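Local coordinates for protein NDP-rhamnosyltransferase (Saccharopolyspora spinosa, PDB 3TSA) that is a glycosyltransferase of the GT-B fold, with two Rossmann-like halves that are each built round a parallel beta sheet, at residues 45-50 with 200-205; 24-27 with 31-34. One frame throughout, in Å; residues are numbered along the deposited sequence.

Interaction 1 (45-50 with 200-205); sequences HGAGLT and VPYNGS
The Schellman turn that ends helix 38-46, in the N-terminal Rossmann-like half of this GT-B protein, meets the 200-205 loop where Ala-47 packs against the phenol end of Tyr-202. Gly-48, with positive phi, forms the turn; its N bonds back to His-45 O at 3.0 Å. The methyl of Ala-47 approaches the ring obliquely, with CB 3.5 Å from Tyr-202 OH and 4.0 Å from Tyr-202 CZ. With CG anti to the backbone N (chi1 175°), the Tyr-202 ring reaches toward the helix end. Its own loop then folds back over the ring, placing Gly-204 N 3.5 Å above the centre of one face. Beside this van der Waals contact lies a polar link: a water donates to Gly-46 O at 2.6 Å and also hydrogen-bonds to Ser-205 OG at 2.7 Å, joining the helix end to the loop. Trp-23 of helix 19-27 ties both partners together, donating its indole N-H to Ala-47 O and meeting the Tyr-202 ring edge-to-face. Asn-203 hydrogen-bonds to Asn-281 and Thr-301 of the C-terminal half, while Gly-48 of the second subunit packs on Tyr-202, so the loop lies between helix 19-27, the other half of the chain and the dimer partner.

Interaction 2 (24-27 with 31-34); sequences ALQA and EVLI
Val-32 meets two consecutive helix residues, Leu-25 and Gln-26, and its CG2 methyl touches both. That methyl lies 3.5 Å from Leu-25 CB and 3.6 Å from Gln-26 CG, in the angle between the two side chains, each of which crosses the valine at about a right angle. CG2 is brought there by a chi1 of 167°, which sets CG1 anti to the backbone N and turns CG2 away from the carbonyl carbon. From CG onward Gln-26 is extended (chi2 -166°), and the chain carries its amide past the valine until NE2 is 3.4 Å from Val-32 CB. This is van der Waals contact. The polar link from the glutamine to the strand backbone is made through a water that accepts from Gln-26 NE2 at 2.8 Å and donates to Val-32 O, also at 2.8 Å.

Helix 19-27 and strand 31-36 belong to the first beta-alpha-beta crossover of the Rossmann-like half: strand 3-7 leads into the helical connection, and strand 31-36 returns parallel beside it. Glu-31 and Leu-33 make the backbone hydrogen bonds to Met-2, Val-4 and Val-6. Val-4 also touches Leu-25, and Val-6 touches Val-32. Leu-33 points away from the helix and packs on Leu-109 and Trp-113 of helix 82-113. Leu-25 also touches Leu-383 of the C-terminal helix 376-385, and Trp-23 of the second subunit packs on Gln-26.

Both contacts are largely buried and lie in the N-terminal half, with centres about 12 Å apart, but they differ in the span of chain they bridge. Interaction 2 is local, packing a helix on the strand that follows it; interaction 1 links segments distant in sequence, a helix end and a loop that also reaches the C-terminal half. Each combines van der Waals packing with one water bridge to a main-chain carbonyl: a phenol is the main partner in interaction 1, aliphatic groups and an amide in interaction 2. They adjoin at Leu-49, which packs on Gln-26, and at Thr-50, whose O is 2.9 Å from Ile-34 N, a probable hydrogen bond. Thr-50 also pairs with a strand of the second subunit, and that subunit touches both contacts.

Interaction 1 (45-50 with 200-205)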
ATOM      1  N   HIS A  45      -6.700   1.647  -5.033  1.00 14.32           N
ATOM      2  CA  HIS A  45      -7.070   0.630  -4.118  1.00 15.77           C
ATOM      3  C   HIS A  45      -6.114  -0.507  -4.061  1.00 17.11           C
ATOM      4  O   HIS A  45      -5.791  -1.012  -2.932  1.00 16.57           O
ATOM      5  CB  HIS A  45      -8.499   0.131  -4.336  1.00 16.40           C
ATOM      6  CG  HIS A  45      -9.544   1.177  -4.135  1.00 17.34           C
ATOM      7  ND1 HIS A  45     -10.861   0.981  -4.484  1.00 19.93           N
ATOM      8  CD2 HIS A  45      -9.478   2.433  -3.600  1.00 17.53           C
ATOM      9  CE1 HIS A  45     -11.565   2.061  -4.176  1.00 19.88           C
ATOM     10  NE2 HIS A  45     -10.747   2.971  -3.669  1.00 17.35           N
ATOM     11  N   GLY A  46      -5.516  -0.856  -5.212  1.00 16.21           N
ATOM     12  CA  GLY A  46      -4.593  -1.993  -5.267  1.00 18.40           C
ATOM     13  C   GLY A  46      -3.288  -1.743  -4.532  1.00 17.28           C
ATOM     14  O   GLY A  46      -2.574  -2.675  -4.230  1.00 18.61           O
ATOM     15  N   ALA A  47      -3.027  -0.461  -4.219  1.00 15.45           N
ATOM     16  CA  ALA A  47      -1.834   0.050  -3.443  1.00 14.08           C
ATOM     17  C   ALA A  47      -2.045   0.321  -1.921  1.00 13.27           C
ATOM     18  O   ALA A  47      -1.203   0.824  -1.173  1.00 13.04           O
ATOM     19  CB  ALA A  47      -1.280   1.316  -4.095  1.00 13.60           C
ATOM     20  N   GLY A  48      -3.283  -0.067  -1.582  1.00 13.23           N
ATOM     21  CA  GLY A  48      -3.758   0.026  -0.210  1.00 14.42           C
ATOM     22  C   GLY A  48      -4.236   1.439   0.126  1.00 14.43           C
ATOM     23  O   GLY A  48      -4.336   1.841   1.283  1.00 16.87           O
ATOM     24  N   LEU A  49      -4.439   2.242  -0.906  1.00 13.24           N
ATOM     25  CA  LEU A  49      -4.781   3.632  -0.702  1.00 14.16           C
ATOM     26  C   LEU A  49      -6.249   3.897  -0.702  1.00 13.96           C
ATOM     27  O   LEU A  49      -7.060   3.067  -1.178  1.00 18.08           O
ATOM     28  CB  LEU A  49      -4.088   4.553  -1.726  1.00 13.20           C
ATOM     29  CG  LEU A  49      -2.573   4.401  -1.585  1.00 15.77           C
ATOM     30  CD1 LEU A  49      -1.866   5.057  -2.767  1.00 16.28           C
ATOM     31  CD2 LEU A  49      -2.009   4.939  -0.261  1.00 16.53           C
ATOM     32  N   THR A  50      -6.619   5.063  -0.156  1.00 12.67           N
ATOM     33  CA  THR A  50      -8.037   5.448  -0.211  1.00 12.80           C
ATOM     34  C   THR A  50      -8.292   6.565  -1.242  1.00 13.17           C
ATOM     35  O   THR A  50      -7.418   7.407  -1.481  1.00 15.62           O
ATOM     36  CB  THR A  50      -8.583   5.869   1.190  1.00 13.68           C
ATOM     37  OG1 THR A  50      -7.825   6.943   1.666  1.00 18.86           O
ATOM     38  CG2 THR A  50      -8.476   4.675   2.147  1.00 13.38           C
ATOM     39  N   VAL A 200      11.442   4.362  -6.222  1.00 13.05           N
ATOM     40  CA  VAL A 200      11.335   3.073  -5.521  1.00 13.78           C
ATOM     41  C   VAL A 200      10.473   2.242  -6.430  1.00 15.83           C
ATOM     42  O   VAL A 200       9.364   2.629  -6.744  1.00 15.90           O
ATOM     43  CB  VAL A 200      10.604   3.254  -4.199  1.00 14.72           C
ATOM     44  CG1 VAL A 200      10.330   1.864  -3.575  1.00 18.75           C
ATOM     45  CG2 VAL A 200      11.509   4.028  -3.277  1.00 17.17           C
ATOM     46  N   PRO A 201      10.976   1.080  -6.837  1.00 17.32           N
ATOM     47  CA  PRO A 201      10.150   0.334  -7.770  1.00 19.25           C
ATOM     48  C   PRO A 201       8.837  -0.041  -7.097  1.00 21.40           C
ATOM     49  O   PRO A 201       8.804  -0.540  -5.953  1.00 24.59           O
ATOM     50  CB  PRO A 201      11.025  -0.892  -8.129  1.00 19.25           C
ATOM     51  CG  PRO A 201      12.419  -0.357  -8.014  1.00 21.54           C
ATOM     52  CD  PRO A 201      12.346   0.540  -6.738  1.00 20.48           C
ATOM     53  N   TYR A 202       7.751   0.323  -7.729  1.00 20.64           N
ATOM     54  CA  TYR A 202       6.449  -0.171  -7.357  1.00 20.19           C
ATOM     55  C   TYR A 202       5.818  -0.513  -8.629  1.00 20.82           C
ATOM     56  O   TYR A 202       5.531   0.363  -9.448  1.00 21.87           O
ATOM     57  CB  TYR A 202       5.570   0.890  -6.662  1.00 17.96           C
ATOM     58  CG  TYR A 202       4.186   0.358  -6.413  1.00 17.85           C
ATOM     59  CD1 TYR A 202       3.987  -0.738  -5.541  1.00 18.45           C
ATOM     60  CD2 TYR A 202       3.083   0.880  -7.107  1.00 16.48           C
ATOM     61  CE1 TYR A 202       2.679  -1.255  -5.362  1.00 16.60           C
ATOM     62  CE2 TYR A 202       1.732   0.366  -6.953  1.00 16.48           C
ATOM     63  CZ  TYR A 202       1.580  -0.716  -6.009  1.00 14.68           C
ATOM     64  OH  TYR A 202       0.315  -1.301  -5.847  1.00 17.98           O
ATOM     65  N   ASN A 203       5.578  -1.818  -8.785  1.00 20.79           N
ATOM     66  CA  ASN A 203       4.958  -2.330  -9.988  1.00 21.87           C
ATOM     67  C   ASN A 203       3.688  -3.136  -9.667  1.00 21.76           C
ATOM     68  O   ASN A 203       3.379  -4.121 -10.374  1.00 22.74           O
ATOM     69  CB  ASN A 203       5.934  -3.267 -10.701  1.00 22.77           C
ATOM     70  CG  ASN A 203       7.390  -2.833 -10.600  1.00 25.40           C
ATOM     71  OD1 ASN A 203       8.228  -3.570 -10.053  1.00 25.28           O
ATOM     72  ND2 ASN A 203       7.707  -1.690 -11.187  1.00 20.52           N
ATOM     73  N   GLY A 204       2.990  -2.777  -8.591  1.00 20.36           N
ATOM     74  CA  GLY A 204       1.733  -3.440  -8.251  1.00 18.55           C
ATOM     75  C   GLY A 204       2.032  -4.542  -7.241  1.00 16.80           C
ATOM     76  O   GLY A 204       3.181  -4.789  -6.873  1.00 17.35           O
ATOM     77  N   SER A 205       0.965  -5.226  -6.838  1.00 17.81           N
ATOM     78  CA  SER A 205       1.101  -6.375  -5.948  1.00 16.74           C
ATOM     79  C   SER A 205       1.186  -7.696  -6.703  1.00 17.66           C
ATOM     80  O   SER A 205       0.936  -7.745  -7.901  1.00 17.76           O
ATOM     81  CB  SER A 205      -0.071  -6.378  -5.020  1.00 16.88           C
ATOM     82  OG  SER A 205      -1.240  -6.726  -5.773  1.00 17.08           O
TER
HETATM   83  O   HOH W   1      -3.187  -4.816  -5.590  1.00 22.25           O

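Interaction 2 (24-27 with 31-34)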
ATOM      1  N   ALA A  24       5.066   6.629   2.173  1.00 14.91           N
ATOM      2  CA  ALA A  24       5.972   7.377   3.090  1.00 14.65           C
ATOM      3  C   ALA A  24       5.180   8.344   3.980  1.00 14.40           C
ATOM      4  O   ALA A  24       5.477   8.445   5.160  1.00 13.23           O
ATOM      5  CB  ALA A  24       7.027   8.192   2.302  1.00 13.67           C
ATOM      6  N   LEU A  25       4.242   9.081   3.375  1.00 13.96           N
ATOM      7  CA  LEU A  25       3.376  10.042   4.066  1.00 14.22           C
ATOM      8  C   LEU A  25       2.572   9.314   5.158  1.00 15.18           C
ATOM      9  O   LEU A  25       2.611   9.735   6.314  1.00 14.34           O
ATOM     10  CB  LEU A  25       2.457  10.783   3.053  1.00 12.88           C
ATOM     11  CG  LEU A  25       3.268  11.840   2.291  1.00 14.26           C
ATOM     12  CD1 LEU A  25       2.541  12.214   1.017  1.00 15.17           C
ATOM     13  CD2 LEU A  25       3.479  13.100   3.159  1.00 14.99           C
ATOM     14  N   GLN A  26       1.893   8.205   4.812  1.00 14.10           N
ATOM     15  CA  GLN A  26       1.018   7.536   5.778  1.00 15.63           C
ATOM     16  C   GLN A  26       1.900   6.883   6.841  1.00 14.35           C
ATOM     17  O   GLN A  26       1.525   6.893   8.016  1.00 18.00           O
ATOM     18  CB  GLN A  26       0.177   6.501   5.030  1.00 14.10           C
ATOM     19  CG  GLN A  26      -0.827   7.261   4.128  1.00 14.98           C
ATOM     20  CD  GLN A  26      -1.960   6.352   3.580  1.00 19.62           C
ATOM     21  OE1 GLN A  26      -1.844   5.167   3.560  1.00 23.91           O
ATOM     22  NE2 GLN A  26      -3.073   6.961   3.265  1.00 17.68           N
ATOM     23  N   ALA A  27       3.094   6.387   6.481  1.00 14.87           N
ATOM     24  CA  ALA A  27       3.962   5.760   7.465  1.00 15.80           C
ATOM     25  C   ALA A  27       4.571   6.759   8.503  1.00 15.44           C
ATOM     26  O   ALA A  27       5.038   6.329   9.569  1.00 16.20           O
ATOM     27  CB  ALA A  27       5.107   5.027   6.762  1.00 15.97           C
ATOM     28  N   GLU A  31      -2.176  11.992   6.617  1.00 16.26           N
ATOM     29  CA  GLU A  31      -3.328  11.381   5.952  1.00 15.87           C
ATOM     30  C   GLU A  31      -3.219  11.689   4.465  1.00 17.41           C
ATOM     31  O   GLU A  31      -2.739  12.783   4.091  1.00 17.27           O
ATOM     32  CB  GLU A  31      -4.586  12.006   6.463  1.00 17.19           C
ATOM     33  CG  GLU A  31      -5.029  11.447   7.814  1.00 20.57           C
ATOM     34  CD  GLU A  31      -6.208  12.215   8.291  1.00 27.52           C
ATOM     35  OE1 GLU A  31      -6.004  13.309   8.882  1.00 26.24           O
ATOM     36  OE2 GLU A  31      -7.345  11.801   7.910  1.00 29.85           O
ATOM     37  N   VAL A  32      -3.632  10.721   3.645  1.00 14.66           N
ATOM     38  CA  VAL A  32      -3.505  10.856   2.183  1.00 14.77           C
ATOM     39  C   VAL A  32      -4.806  10.410   1.571  1.00 14.37           C
ATOM     40  O   VAL A  32      -5.377   9.384   1.986  1.00 15.09           O
ATOM     41  CB  VAL A  32      -2.429   9.927   1.711  1.00 15.17           C
ATOM     42  CG1 VAL A  32      -2.424   9.750   0.150  1.00 18.06           C
ATOM     43  CG2 VAL A  32      -0.981  10.379   2.361  1.00 15.96           C
ATOM     44  N   LEU A  33      -5.300  11.168   0.595  1.00 14.06           N
ATOM     45  CA  LEU A  33      -6.492  10.749  -0.130  1.00 13.74           C
ATOM     46  C   LEU A  33      -6.230  11.002  -1.615  1.00 14.36           C
ATOM     47  O   LEU A  33      -5.749  12.111  -2.016  1.00 15.71           O
ATOM     48  CB  LEU A  33      -7.683  11.634   0.327  1.00 15.32           C
ATOM     49  CG  LEU A  33      -9.109  11.336  -0.238  1.00 15.36           C
ATOM     50  CD1 LEU A  33      -9.630   9.941   0.178  1.00 16.31           C
ATOM     51  CD2 LEU A  33     -10.186  12.355   0.233  1.00 13.61           C
ATOM     52  N   ILE A  34      -6.557  10.015  -2.457  1.00 12.99           N
ATOM     53  CA  ILE A  34      -6.331  10.123  -3.903  1.00 13.83           C
ATOM     54  C   ILE A  34      -7.634  10.566  -4.634  1.00 15.28           C
ATOM     55  O   ILE A  34      -8.625   9.817  -4.600  1.00 14.22           O
ATOM     56  CB  ILE A  34      -5.976   8.738  -4.467  1.00 16.41           C
ATOM     57  CG1 ILE A  34      -4.835   8.094  -3.665  1.00 17.97           C
ATOM     58  CG2 ILE A  34      -5.598   8.837  -5.985  1.00 15.23           C
ATOM     59  CD1 ILE A  34      -3.643   8.840  -3.718  1.00 17.40           C
TER
HETATM   60  O   HOH W   2      -5.159   6.673   1.406  1.00 20.54           O